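Long-range contacts in hypothetical protein SMU.776 (Streptococcus mutans, PDB 2B78), which is a putative S-adenosylmethionine-dependent methyltransferase that may act on RNA, although its substrate is not established: residues L197-V202 with Q360-F366; S247-L252 with Q266-M270; I327-A333 with Y377-I383. Numbering follows the deposited sequence.

Contact 1 (L197-V202 with Q360-F366); sequences LDQRQV and QQLPSDF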
loop_
_atom_site.group_PDB
_atom_site.type_symbol
_atom_site.label_atom_id
_atom_site.label_comp_id
_atom_site.label_asym_id
_atom_site.label_seq_id
_atom_site.Cartn_x
_atom_site.Cartn_y
_atom_site.Cartn_z
ATOM N N LEU A 197 -4.472 -2.454 -3.455
ATOM C CA LEU A 197 -4.168 -2.318 -4.867
ATOM C C LEU A 197 -2.692 -2.372 -5.207
ATOM O O LEU A 197 -2.332 -2.778 -6.314
ATOM C CB LEU A 197 -4.778 -1.014 -5.411
ATOM C CG LEU A 197 -6.310 -0.882 -5.310
ATOM C CD1 LEU A 197 -6.741 0.468 -5.865
ATOM C CD2 LEU A 197 -6.990 -1.999 -6.085
ATOM N N ASP A 198 -1.831 -1.970 -4.276
ATOM C CA ASP A 198 -0.401 -1.992 -4.566
ATOM C C ASP A 198 0.171 -3.387 -4.816
ATOM O O ASP A 198 1.258 -3.519 -5.365
ATOM C CB ASP A 198 0.402 -1.277 -3.462
ATOM C CG ASP A 198 0.071 -1.773 -2.063
ATOM O OD1 ASP A 198 -0.043 -2.994 -1.863
ATOM O OD2 ASP A 198 -0.062 -0.920 -1.155
ATOM N N GLN A 199 -0.554 -4.434 -4.441
ATOM C CA GLN A 199 -0.057 -5.797 -4.672
ATOM C C GLN A 199 -0.573 -6.423 -5.971
ATOM O O GLN A 199 -0.486 -7.649 -6.173
ATOM C CB GLN A 199 -0.427 -6.680 -3.480
ATOM C CG GLN A 199 0.068 -6.094 -2.172
ATOM C CD GLN A 199 -0.302 -6.915 -0.962
ATOM O OE1 GLN A 199 -1.483 -7.170 -0.704
ATOM N NE2 GLN A 199 0.710 -7.329 -0.195
ATOM N N ARG A 200 -1.086 -5.575 -6.857
ATOM C CA ARG A 200 -1.648 -6.025 -8.132
ATOM C C ARG A 200 -0.732 -6.887 -8.982
ATOM O O ARG A 200 -1.174 -7.854 -9.592
ATOM C CB ARG A 200 -2.079 -4.824 -8.974
ATOM C CG ARG A 200 -2.564 -5.204 -10.375
ATOM C CD ARG A 200 -3.124 -3.997 -11.117
ATOM N NE ARG A 200 -2.082 -3.023 -11.411
ATOM C CZ ARG A 200 -1.866 -1.896 -10.735
ATOM N NH1 ARG A 200 -2.623 -1.564 -9.703
ATOM N NH2 ARG A 200 -0.871 -1.105 -11.101
ATOM N N GLN A 201 0.542 -6.531 -9.047
ATOM C CA GLN A 201 1.452 -7.295 -9.886
ATOM C C GLN A 201 1.827 -8.631 -9.252
ATOM O O GLN A 201 2.209 -9.561 -9.950
ATOM C CB GLN A 201 2.678 -6.437 -10.226
ATOM C CG GLN A 201 2.250 -5.089 -10.839
ATOM C CD GLN A 201 3.398 -4.251 -11.354
ATOM O OE1 GLN A 201 4.561 -4.486 -11.024
ATOM N NE2 GLN A 201 3.073 -3.246 -12.158
ATOM N N VAL A 202 1.693 -8.740 -7.933
ATOM C CA VAL A 202 1.996 -10.000 -7.260
ATOM C C VAL A 202 0.827 -10.937 -7.552
ATOM O O VAL A 202 1.022 -12.128 -7.826
ATOM C CB VAL A 202 2.136 -9.826 -5.728
ATOM C CG1 VAL A 202 2.524 -11.154 -5.100
ATOM C CG2 VAL A 202 3.192 -8.773 -5.405
ATOM N N GLN A 360 9.726 -7.541 -5.847
ATOM C CA GLN A 360 8.777 -6.664 -6.524
ATOM C C GLN A 360 8.431 -5.573 -5.530
ATOM O O GLN A 360 8.372 -5.812 -4.324
ATOM C CB GLN A 360 7.500 -7.427 -6.910
ATOM C CG GLN A 360 7.725 -8.636 -7.807
ATOM C CD GLN A 360 6.468 -9.476 -7.992
ATOM O OE1 GLN A 360 5.534 -9.079 -8.691
ATOM N NE2 GLN A 360 6.440 -10.644 -7.357
ATOM N N GLN A 361 8.222 -4.364 -6.025
ATOM C CA GLN A 361 7.858 -3.269 -5.144
ATOM C C GLN A 361 6.655 -2.549 -5.735
ATOM O O GLN A 361 5.917 -3.139 -6.525
ATOM C CB GLN A 361 9.052 -2.332 -4.927
ATOM C CG GLN A 361 10.250 -3.062 -4.290
ATOM C CD GLN A 361 11.237 -2.139 -3.601
ATOM O OE1 GLN A 361 10.954 -1.581 -2.534
ATOM N NE2 GLN A 361 12.406 -1.973 -4.205
ATOM N N LEU A 362 6.448 -1.293 -5.367
ATOM C CA LEU A 362 5.273 -0.572 -5.848
ATOM C C LEU A 362 5.119 -0.488 -7.355
ATOM O O LEU A 362 6.088 -0.265 -8.090
ATOM C CB LEU A 362 5.231 0.845 -5.263
ATOM C CG LEU A 362 5.038 0.972 -3.746
ATOM C CD1 LEU A 362 5.096 2.431 -3.380
ATOM C CD2 LEU A 362 3.704 0.353 -3.301
ATOM N N PRO A 363 3.883 -0.688 -7.837
ATOM C CA PRO A 363 3.564 -0.627 -9.265
ATOM C C PRO A 363 3.485 0.854 -9.663
ATOM O O PRO A 363 3.306 1.723 -8.801
ATOM C CB PRO A 363 2.238 -1.382 -9.347
ATOM C CG PRO A 363 1.603 -1.065 -8.033
ATOM C CD PRO A 363 2.750 -1.239 -7.070
ATOM N N SER A 364 3.633 1.139 -10.957
ATOM C CA SER A 364 3.652 2.513 -11.470
ATOM C C SER A 364 2.564 3.488 -11.021
ATOM O O SER A 364 2.808 4.707 -10.968
ATOM C CB SER A 364 3.685 2.486 -12.996
ATOM O OG SER A 364 2.488 1.928 -13.494
ATOM N N ASP A 365 1.371 2.984 -10.718
ATOM C CA ASP A 365 0.300 3.874 -10.277
ATOM C C ASP A 365 0.555 4.358 -8.858
ATOM O O ASP A 365 0.129 5.447 -8.481
ATOM C CB ASP A 365 -1.077 3.205 -10.407
ATOM C CG ASP A 365 -1.165 1.870 -9.704
ATOM O OD1 ASP A 365 -0.188 1.099 -9.758
ATOM O OD2 ASP A 365 -2.236 1.581 -9.121
ATOM N N PHE A 366 1.240 3.549 -8.060
ATOM C CA PHE A 366 1.595 3.975 -6.709
ATOM C C PHE A 366 2.952 4.644 -6.925
ATOM O O PHE A 366 3.991 4.143 -6.486
ATOM C CB PHE A 366 1.713 2.762 -5.780
ATOM C CG PHE A 366 0.387 2.270 -5.254
ATOM C CD1 PHE A 366 0.008 2.538 -3.941
ATOM C CD2 PHE A 366 -0.484 1.553 -6.071
ATOM C CE1 PHE A 366 -1.218 2.096 -3.449
ATOM C CE2 PHE A 366 -1.716 1.106 -5.592
ATOM C CZ PHE A 366 -2.083 1.380 -4.274
HETATM O O HOH W 1 4.470 -0.912 -12.836
HETATM O O HOH W 2 5.197 -5.332 -8.007
#
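The Phe366 ring lies with one face against Asp198, whose CB sits 3.6 Å from the ring centroid and only 6° off its normal, a CH-pi contact over the face. The same ring also touches the preceding residue and the backbone: Phe366 CE2 is 3.7 Å from Leu197 CB and 3.3 Å from Asp198 N. Next to it, Pro363 CD packs 3.2 Å from Asp198 O, and Leu362 CD2 comes within 3.7 Å of Asp198 CB. Apolar groups thus pack against the CB and backbone of Asp198, while its carboxylate OD2 is hydrogen-bonded to Tyr377 OH. A type I turn from Pro363 to Phe366, closed by Phe366 N to Pro363 O at 2.9 Å, carries Asp365, which meets Arg200. The resulting salt bridge is bidentate, Arg200 NH2 to Asp365 OD1 at 2.7 Å and Arg200 NH1 to Asp365 OD2 at 3.2 Å; Asp365 OD2 also accepts from Arg98 N in strand 96-101. Gln201 is joined to the loop through water, one molecule linking its NE2 to Ser364 N and another its OE1 to Gln361 O. With Gln199 as N-cap of helix 200-210, the contact joins the start of that helix to the loop between strands 355-360 and 379-384, within the Rossmann-like fold of class I methyltransferases.

Contact 2 (S247-L252 with Q266-M270); sequences SRALSL and QLVVM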
loop_
_atom_site.group_PDB
_atom_site.type_symbol
_atom_site.label_atom_id
_atom_site.label_comp_id
_atom_site.label_asym_id
_atom_site.label_seq_id
_atom_site.Cartn_x
_atom_site.Cartn_y
_atom_site.Cartn_z
ATOM N N SER A 247 -12.897 -11.883 8.048
ATOM C CA SER A 247 -12.258 -12.439 6.856
ATOM C C SER A 247 -13.089 -13.468 6.099
ATOM O O SER A 247 -12.963 -13.572 4.877
ATOM C CB SER A 247 -10.911 -13.065 7.219
ATOM O OG SER A 247 -11.078 -14.178 8.086
ATOM N N ARG A 248 -13.932 -14.227 6.801
ATOM C CA ARG A 248 -14.731 -15.254 6.131
ATOM C C ARG A 248 -15.611 -14.734 4.997
ATOM O O ARG A 248 -15.391 -15.060 3.830
ATOM C CB ARG A 248 -15.618 -16.001 7.131
ATOM C CG ARG A 248 -14.858 -16.748 8.231
ATOM C CD ARG A 248 -15.634 -17.986 8.686
ATOM N NE ARG A 248 -14.987 -18.719 9.775
ATOM C CZ ARG A 248 -15.009 -18.341 11.049
ATOM N NH1 ARG A 248 -15.644 -17.229 11.401
ATOM N NH2 ARG A 248 -14.418 -19.084 11.977
ATOM N N ALA A 249 -16.621 -13.944 5.337
ATOM C CA ALA A 249 -17.530 -13.425 4.322
ATOM C C ALA A 249 -16.822 -12.612 3.236
ATOM O O ALA A 249 -17.138 -12.746 2.047
ATOM C CB ALA A 249 -18.616 -12.581 4.985
ATOM N N LEU A 250 -15.866 -11.780 3.640
ATOM C CA LEU A 250 -15.130 -10.928 2.700
ATOM C C LEU A 250 -14.257 -11.725 1.754
ATOM O O LEU A 250 -13.968 -11.282 0.645
ATOM C CB LEU A 250 -14.260 -9.920 3.450
ATOM C CG LEU A 250 -15.002 -8.955 4.378
ATOM C CD1 LEU A 250 -14.018 -7.965 4.966
ATOM C CD2 LEU A 250 -16.083 -8.227 3.594
ATOM N N SER A 251 -13.813 -12.895 2.193
ATOM C CA SER A 251 -12.986 -13.733 1.344
ATOM C C SER A 251 -13.883 -14.499 0.374
ATOM O O SER A 251 -13.570 -14.633 -0.809
ATOM C CB SER A 251 -12.166 -14.706 2.202
ATOM O OG SER A 251 -11.276 -13.996 3.043
ATOM N N LEU A 252 -15.007 -14.990 0.881
ATOM C CA LEU A 252 -15.960 -15.743 0.070
ATOM C C LEU A 252 -16.473 -14.919 -1.114
ATOM O O LEU A 252 -16.738 -15.454 -2.210
ATOM C CB LEU A 252 -17.148 -16.184 0.945
ATOM C CG LEU A 252 -16.863 -17.189 2.065
ATOM C CD1 LEU A 252 -18.094 -17.355 2.969
ATOM C CD2 LEU A 252 -16.462 -18.521 1.450
ATOM N N GLN A 266 -9.845 -23.471 1.575
ATOM C CA GLN A 266 -10.215 -23.363 2.985
ATOM C C GLN A 266 -9.923 -22.000 3.590
ATOM O O GLN A 266 -8.852 -21.429 3.364
ATOM C CB GLN A 266 -9.466 -24.413 3.806
ATOM C CG GLN A 266 -10.027 -25.831 3.731
ATOM C CD GLN A 266 -9.883 -26.468 2.360
ATOM O OE1 GLN A 266 -8.790 -26.516 1.796
ATOM N NE2 GLN A 266 -10.990 -26.972 1.822
ATOM N N LEU A 267 -10.870 -21.489 4.374
ATOM C CA LEU A 267 -10.697 -20.210 5.050
ATOM C C LEU A 267 -10.640 -20.520 6.544
ATOM O O LEU A 267 -11.571 -21.124 7.098
ATOM C CB LEU A 267 -11.868 -19.269 4.769
ATOM C CG LEU A 267 -12.264 -18.956 3.320
ATOM C CD1 LEU A 267 -13.372 -17.929 3.364
ATOM C CD2 LEU A 267 -11.096 -18.435 2.508
ATOM N N VAL A 268 -9.548 -20.108 7.183
ATOM C CA VAL A 268 -9.333 -20.342 8.603
ATOM C C VAL A 268 -9.267 -19.034 9.381
ATOM O O VAL A 268 -8.730 -18.042 8.897
ATOM C CB VAL A 268 -8.003 -21.104 8.819
ATOM C CG1 VAL A 268 -7.724 -21.273 10.304
ATOM C CG2 VAL A 268 -8.056 -22.455 8.117
ATOM N N VAL A 269 -9.842 -19.017 10.578
ATOM C CA VAL A 269 -9.774 -17.823 11.417
ATOM C C VAL A 269 -8.979 -18.241 12.634
ATOM O O VAL A 269 -9.482 -18.965 13.504
ATOM C CB VAL A 269 -11.163 -17.330 11.879
ATOM C CG1 VAL A 269 -11.004 -16.071 12.734
ATOM C CG2 VAL A 269 -12.034 -17.024 10.665
ATOM N N MET A 270 -7.728 -17.797 12.695
ATOM C CA MET A 270 -6.867 -18.171 13.798
ATOM C C MET A 270 -5.632 -17.287 13.843
ATOM O O MET A 270 -5.245 -16.687 12.834
ATOM C CB MET A 270 -6.437 -19.628 13.618
ATOM C CG MET A 270 -5.741 -20.239 14.811
ATOM S SD MET A 270 -5.092 -21.885 14.437
ATOM C CE MET A 270 -6.552 -22.729 13.950
HETATM O O HOH W 3 -10.251 -16.627 7.025
#
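Helix 247-257 covers strand 265-269 as part of a beta-alpha-beta crossover that starts from strand 237-242, a repeating unit of the Rossmann-like methyltransferase fold. The short helix and strand segments run nearly antiparallel, at 157°, with axes 8.9 Å apart, and the contact between them is made by side chains and the helix backbone. Leu267, in the m,t conformation, rests its CD1 against the helix, 3.5 Å from Arg248 O, 3.6 Å from Ser251 CB and 3.7 Å from Leu252 CD2. Leu252 has the same m,t rotamer; its CA-to-CB bond points sideways, yet the chain carries CD2 over to Leu267. Two residues along the strand, on the same face, Val269 (t) meets Arg248. That arginine leaves the helix sideways as m,t,t with chi4 at 78°, and the end of the chain then comes to Val269: Arg248 CZ is 3.3 Å from Val269 CG2, which lies over one face of the guanidinium. Ser251, with chi1 m, folds OG back onto Ser247 O at 2.5 Å, satisfying the hydroxyl within the helix. Ser247 adopts p, and its OG bonds to Ala244 O; its side chain is about 4 Å from that of Asp242, a residue of the S-adenosylhomocysteine site, which is empty in this chain. A water also spans the two segments, donating to Ser247 OG and to Val268 O, at 2.8 Å each.

Contact 3 (I327-A333 with Y377-I383); sequences IIASTNA and YLKVFTI
Strands 327-331 and 379-383 pair antiparallel, their short axes 4.5 Å apart at 170°, extended with phi from -96° to -162° and psi from 101° to 153°. Ile327 opens the register opposite Ile383 as a hydrogen-bonded pair, Ile327 N to Ile383 O 2.9 Å and Ile383 N to Ile327 O 2.8 Å. Ile328 faces Thr382 in a non-hydrogen-bonded pair, CA atoms 4.5 Å apart; its m,t side chain places CG2 3.6 Å from Val380 CG1. Ala329 pairs with Phe381, Ala329 N to Phe381 O and Phe381 N to Ala329 O both 2.8 Å. This is the antiparallel end of the seven-stranded sheet of a class I methyltransferase, in which strand 379-384 inserts between strands 325-331 and 355-360. Ile327, Ala329, Thr331, Lys379, Phe381 and Ile383 occupy one face, where helices 306-319 and 338-349 pack; Ile328, Ser330, Val380 and Thr382 occupy the other. Ser330 stands opposite Val380, CA atoms 4.2 Å apart, with chi1 t and OG bonded to Asp292. Thr331 pairs with Lys379, Thr331 N to Lys379 O 3.1 Å and Lys379 N to Thr331 O 3.0 Å. Beyond it the strand ends in an ST turn, Thr331 OG1 accepting from Ala333 N at 3.2 Å. Asn332 (chi1 m, phi/psi -113/14°) has OD1 3.0 Å from Leu378 CD1 (rotamer t,p) and 3.5 Å from Tyr377 CE1, at the edge of that ring (chi1 p), with no polar partner. Ala333 O receives a weak bond of 3.3 Å from Lys379 NZ (m,t,m,m), which also donates to Tyr377 O at 2.7 Å.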
loop_
_atom_site.group_PDB
_atom_site.type_symbol
_atom_site.label_atom_id
_atom_site.label_comp_id
_atom_site.label_asym_id
_atom_site.label_seq_id
_atom_site.Cartn_x
_atom_site.Cartn_y
_atom_site.Cartn_z
ATOM N N ILE A 327 8.472 -19.303 -0.907
ATOM C CA ILE A 327 7.959 -18.391 0.096
ATOM C C ILE A 327 7.851 -17.039 -0.586
ATOM O O ILE A 327 8.776 -16.602 -1.276
ATOM C CB ILE A 327 8.909 -18.248 1.304
ATOM C CG1 ILE A 327 8.976 -19.562 2.084
ATOM C CG2 ILE A 327 8.419 -17.138 2.225
ATOM C CD1 ILE A 327 9.700 -19.437 3.410
ATOM N N ILE A 328 6.706 -16.392 -0.422
ATOM C CA ILE A 328 6.500 -15.064 -0.981
ATOM C C ILE A 328 6.388 -14.201 0.271
ATOM O O ILE A 328 5.364 -14.207 0.951
ATOM C CB ILE A 328 5.206 -15.005 -1.807
ATOM C CG1 ILE A 328 5.360 -15.905 -3.032
ATOM C CG2 ILE A 328 4.912 -13.565 -2.253
ATOM C CD1 ILE A 328 4.134 -15.973 -3.917
ATOM N N ALA A 329 7.480 -13.517 0.605
ATOM C CA ALA A 329 7.536 -12.664 1.791
ATOM C C ALA A 329 7.242 -11.225 1.422
ATOM O O ALA A 329 8.041 -10.557 0.745
ATOM C CB ALA A 329 8.922 -12.757 2.451
ATOM N N SER A 330 6.097 -10.747 1.896
ATOM C CA SER A 330 5.640 -9.401 1.616
ATOM C C SER A 330 5.508 -8.530 2.862
ATOM O O SER A 330 5.301 -9.021 3.974
ATOM C CB SER A 330 4.293 -9.472 0.889
ATOM O OG SER A 330 3.610 -8.240 0.940
ATOM N N THR A 331 5.655 -7.226 2.672
ATOM C CA THR A 331 5.514 -6.273 3.769
ATOM C C THR A 331 5.291 -4.895 3.177
ATOM O O THR A 331 5.851 -4.571 2.124
ATOM C CB THR A 331 6.772 -6.223 4.683
ATOM O OG1 THR A 331 6.551 -5.280 5.742
ATOM C CG2 THR A 331 8.002 -5.787 3.895
ATOM N N ASN A 332 4.457 -4.098 3.841
ATOM C CA ASN A 332 4.167 -2.734 3.398
ATOM C C ASN A 332 4.745 -1.754 4.412
ATOM O O ASN A 332 4.414 -0.566 4.390
ATOM C CB ASN A 332 2.654 -2.491 3.294
ATOM C CG ASN A 332 2.045 -3.055 2.025
ATOM O OD1 ASN A 332 2.482 -2.738 0.916
ATOM N ND2 ASN A 332 1.017 -3.880 2.178
ATOM N N ALA A 333 5.606 -2.256 5.299
ATOM C CA ALA A 333 6.226 -1.431 6.344
ATOM C C ALA A 333 7.161 -0.377 5.761
ATOM O O ALA A 333 8.251 -0.705 5.287
ATOM C CB ALA A 333 6.989 -2.310 7.317
ATOM N N TYR A 377 7.551 1.770 -0.298
ATOM C CA TYR A 377 7.310 0.941 0.875
ATOM C C TYR A 377 7.005 -0.543 0.700
ATOM O O TYR A 377 7.269 -1.337 1.604
ATOM C CB TYR A 377 6.211 1.584 1.724
ATOM C CG TYR A 377 4.864 1.696 1.038
ATOM C CD1 TYR A 377 4.002 0.606 0.982
ATOM C CD2 TYR A 377 4.442 2.902 0.465
ATOM C CE1 TYR A 377 2.758 0.705 0.382
ATOM C CE2 TYR A 377 3.186 3.009 -0.145
ATOM C CZ TYR A 377 2.354 1.905 -0.177
ATOM O OH TYR A 377 1.104 1.991 -0.755
ATOM N N LEU A 378 6.448 -0.928 -0.441
ATOM C CA LEU A 378 6.130 -2.330 -0.652
ATOM C C LEU A 378 7.391 -3.102 -1.009
ATOM O O LEU A 378 8.195 -2.658 -1.825
ATOM C CB LEU A 378 5.091 -2.476 -1.769
ATOM C CG LEU A 378 4.618 -3.877 -2.164
ATOM C CD1 LEU A 378 3.927 -4.552 -0.982
ATOM C CD2 LEU A 378 3.651 -3.769 -3.323
ATOM N N LYS A 379 7.569 -4.252 -0.368
ATOM C CA LYS A 379 8.719 -5.109 -0.631
ATOM C C LYS A 379 8.207 -6.537 -0.637
ATOM O O LYS A 379 7.663 -7.008 0.361
ATOM C CB LYS A 379 9.775 -4.936 0.460
ATOM C CG LYS A 379 10.448 -3.576 0.453
ATOM C CD LYS A 379 11.214 -3.324 1.727
ATOM C CE LYS A 379 10.301 -2.763 2.802
ATOM N NZ LYS A 379 9.840 -1.396 2.436
ATOM N N VAL A 380 8.350 -7.222 -1.766
ATOM C CA VAL A 380 7.890 -8.600 -1.854
ATOM C C VAL A 380 9.000 -9.450 -2.435
ATOM O O VAL A 380 9.433 -9.235 -3.574
ATOM C CB VAL A 380 6.626 -8.727 -2.737
ATOM C CG1 VAL A 380 6.086 -10.152 -2.677
ATOM C CG2 VAL A 380 5.561 -7.739 -2.259
ATOM N N PHE A 381 9.468 -10.404 -1.635
ATOM C CA PHE A 381 10.535 -11.306 -2.042
ATOM C C PHE A 381 9.995 -12.690 -2.344
ATOM O O PHE A 381 9.252 -13.259 -1.545
ATOM C CB PHE A 381 11.575 -11.433 -0.927
ATOM C CG PHE A 381 12.602 -10.340 -0.919
ATOM C CD1 PHE A 381 13.495 -10.203 -1.976
ATOM C CD2 PHE A 381 12.702 -9.475 0.166
ATOM C CE1 PHE A 381 14.484 -9.216 -1.954
ATOM C CE2 PHE A 381 13.686 -8.482 0.203
ATOM C CZ PHE A 381 14.583 -8.355 -0.865
ATOM N N THR A 382 10.357 -13.225 -3.505
ATOM C CA THR A 382 9.945 -14.570 -3.886
ATOM C C THR A 382 11.218 -15.391 -3.709
ATOM O O THR A 382 12.222 -15.136 -4.375
ATOM C CB THR A 382 9.463 -14.623 -5.353
ATOM O OG1 THR A 382 8.274 -13.830 -5.495
ATOM C CG2 THR A 382 9.148 -16.059 -5.757
ATOM N N ILE A 383 11.168 -16.364 -2.800
ATOM C CA ILE A 383 12.324 -17.197 -2.472
ATOM C C ILE A 383 12.085 -18.694 -2.639
ATOM O O ILE A 383 11.069 -19.219 -2.180
ATOM C CB ILE A 383 12.739 -16.964 -1.007
ATOM C CG1 ILE A 383 12.939 -15.468 -0.763
ATOM C CG2 ILE A 383 13.991 -17.763 -0.684
ATOM C CD1 ILE A 383 12.983 -15.086 0.697
#

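In the fold
All three contacts lie in the methyltransferase region; contacts 2 and 3 reach the same seven-stranded sheet, and contact 1 adjoins it through Gln360. Contact 2 lies at one edge, on strand 265-269, whereas contact 3 pairs strands 325-331 and 379-384 near the other; their centres are 22 Å apart. Contact 1 adjoins contact 3, 11 Å between centres, and the two touch through Gln360 N to Val380 O at 2.9 Å and Asp198 OD2 to Tyr377 OH at 3.2 Å, both probable hydrogen bonds. Contact 2, centred 24 Å from contact 1, is nested inside its loop, while contacts 1 and 3 alternate along the chain. Contacts 1 and 3 connect the C-terminal strands with the start of helix 200-210.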